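Local coordinates for protein proto-oncogene vav (Homo sapiens, PDB 6NEW) that probably activates Rac-type Rho GTPases by promoting nucleotide exchange through its RhoGEF domain, followed by PH and zinc-binding C1 domains, at residues F271-K275 against A276-C280. Sequence-based numbering, arbitrary orientation.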
loop_
_atom_site.group_PDB
_atom_site.type_symbol
_atom_site.label_atom_id
_atom_site.label_comp_id
_atom_site.label_asym_id
_atom_site.label_seq_id
_atom_site.Cartn_x
_atom_site.Cartn_y
_atom_site.Cartn_z
ATOM N N PHE A 271 -22.204 4.590 -5.468
ATOM C CA PHE A 271 -20.777 4.338 -5.217
ATOM C C PHE A 271 -20.271 5.542 -4.443
ATOM O O PHE A 271 -20.326 6.676 -4.932
ATOM C CB PHE A 271 -19.944 4.186 -6.515
ATOM C CG PHE A 271 -20.353 3.069 -7.434
ATOM C CD1 PHE A 271 -21.345 3.261 -8.386
ATOM C CD2 PHE A 271 -19.718 1.828 -7.371
ATOM C CE1 PHE A 271 -21.728 2.219 -9.233
ATOM C CE2 PHE A 271 -20.093 0.787 -8.226
ATOM C CZ PHE A 271 -21.083 0.995 -9.165
ATOM N N LEU A 272 -19.805 5.287 -3.233
ATOM C CA LEU A 272 -19.253 6.330 -2.404
ATOM C C LEU A 272 -17.751 6.196 -2.412
ATOM O O LEU A 272 -17.229 5.126 -2.117
ATOM C CB LEU A 272 -19.800 6.258 -0.955
ATOM C CG LEU A 272 -19.229 7.278 0.033
ATOM C CD1 LEU A 272 -19.554 8.658 -0.401
ATOM C CD2 LEU A 272 -19.728 7.020 1.440
ATOM N N LEU A 273 -17.072 7.290 -2.736
ATOM C CA LEU A 273 -15.618 7.410 -2.742
ATOM C C LEU A 273 -15.337 8.566 -1.778
ATOM O O LEU A 273 -16.300 9.155 -1.293
ATOM C CB LEU A 273 -15.117 7.708 -4.176
ATOM C CG LEU A 273 -15.322 6.565 -5.182
ATOM C CD1 LEU A 273 -16.541 6.799 -6.033
ATOM C CD2 LEU A 273 -14.106 6.385 -6.066
ATOM N N ASP A 274 -14.072 8.897 -1.486
ATOM C CA ASP A 274 -13.718 9.970 -0.549
ATOM C C ASP A 274 -14.327 11.333 -0.870
ATOM O O ASP A 274 -14.793 12.014 0.034
ATOM C CB ASP A 274 -12.196 10.140 -0.487
ATOM C CG ASP A 274 -11.424 9.005 0.143
ATOM O OD1 ASP A 274 -11.826 8.546 1.228
ATOM O OD2 ASP A 274 -10.350 8.655 -0.394
ATOM N N LYS A 275 -14.277 11.735 -2.141
ATOM C CA LYS A 275 -14.688 13.045 -2.620
ATOM C C LYS A 275 -16.017 13.018 -3.418
ATOM O O LYS A 275 -16.444 14.043 -3.930
ATOM C CB LYS A 275 -13.562 13.591 -3.515
ATOM C CG LYS A 275 -12.220 13.817 -2.827
ATOM C CD LYS A 275 -11.190 14.082 -3.906
ATOM C CE LYS A 275 -9.962 14.781 -3.417
ATOM N NZ LYS A 275 -9.192 15.322 -4.562
ATOM N N ALA A 276 -16.643 11.850 -3.598
ATOM C CA ALA A 276 -17.851 11.839 -4.413
ATOM C C ALA A 276 -18.819 10.741 -4.085
ATOM O O ALA A 276 -18.441 9.686 -3.574
ATOM C CB ALA A 276 -17.485 11.735 -5.889
ATOM N N LEU A 277 -20.081 10.990 -4.432
ATOM C CA LEU A 277 -21.155 10.027 -4.364
ATOM C C LEU A 277 -21.751 10.022 -5.758
ATOM O O LEU A 277 -22.106 11.076 -6.283
ATOM C CB LEU A 277 -22.209 10.388 -3.298
ATOM C CG LEU A 277 -23.350 9.390 -3.174
ATOM C CD1 LEU A 277 -22.935 8.180 -2.381
ATOM C CD2 LEU A 277 -24.587 10.029 -2.607
ATOM N N LEU A 278 -21.746 8.846 -6.389
ATOM C CA LEU A 278 -22.259 8.605 -7.734
ATOM C C LEU A 278 -23.578 7.894 -7.566
ATOM O O LEU A 278 -23.629 6.814 -6.985
ATOM C CB LEU A 278 -21.276 7.714 -8.519
ATOM C CG LEU A 278 -20.076 8.409 -9.176
ATOM C CD1 LEU A 278 -18.928 8.530 -8.217
ATOM C CD2 LEU A 278 -19.589 7.602 -10.352
ATOM N N ILE A 279 -24.660 8.556 -7.966
ATOM C CA ILE A 279 -26.008 8.007 -7.869
ATOM C C ILE A 279 -26.369 7.535 -9.273
ATOM O O ILE A 279 -26.500 8.332 -10.210
ATOM C CB ILE A 279 -27.030 9.006 -7.243
ATOM C CG1 ILE A 279 -26.592 9.433 -5.825
ATOM C CG2 ILE A 279 -28.444 8.407 -7.213
ATOM C CD1 ILE A 279 -27.026 10.852 -5.465
ATOM N N CYS A 280 -26.431 6.222 -9.418
ATOM C CA CYS A 280 -26.692 5.544 -10.681
ATOM C C CYS A 280 -28.008 4.811 -10.647
ATOM O O CYS A 280 -28.513 4.461 -9.580
ATOM C CB CYS A 280 -25.558 4.580 -11.026
ATOM S SG CYS A 280 -23.907 5.306 -10.968
#
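Phe271 and Leu278 form an antiparallel hydrogen-bonded pair and Leu272 and Leu277 a non-hydrogen-bonded one, in a tight hairpin whose strand segments run at 170° to each other. Phe271 N reaches Leu278 O at 3.0 Å, and Leu278 N returns the bond to Phe271 O. Nearer the turn, Leu273 N meets Ala276 O at 2.9 Å. Phe271 O also receives a CA-H...O contact from Leu277 CA.

On one face sit Phe271 and Leu278, joined by Leu273 and Cys280. The Phe271 ring swings beside its own backbone N (chi1 -60°), which brings its CD1-CE1 edge to Cys280. The sulfur stands at that edge, near the ring plane, with SG 4.2 Å from Phe271 CE1. Leu273 CD1 touches Leu278 CD1 at 3.7 Å as the two chains cross obliquely. On the other face, Leu272 and Leu277 meet where Leu272 CB faces Leu277 CD1 at 3.9 Å. With CG anti to the backbone N in both (chi1 177° in Leu272), the two branches lean toward each other across the pair. Leu272 CD1 also comes to 3.5 Å from Ala276 O.

The hairpin belongs to the PH domain, with strand 249-258 beside strand 266-273 and strand 286-294 beside strand 276-283. Phe345 of helix 335-352 packs on Leu272 and Leu277, while Phe232 and Tyr287 meet the Phe271 ring. At the turn, Asp274 OD1 and OD2 bond to Asn351 and the Arg248 backbone, and Lys275 NZ reaches Tyr387 OH.

Three backbone bonds thus tie the strands together, while Leu272 and Leu277 turn theirs outward, to Lys250 and Ile251 and to Val293. Both faces are left to apolar side chains; the sulfur at the ring edge probably adds a weak contact, and charge is confined to the turn.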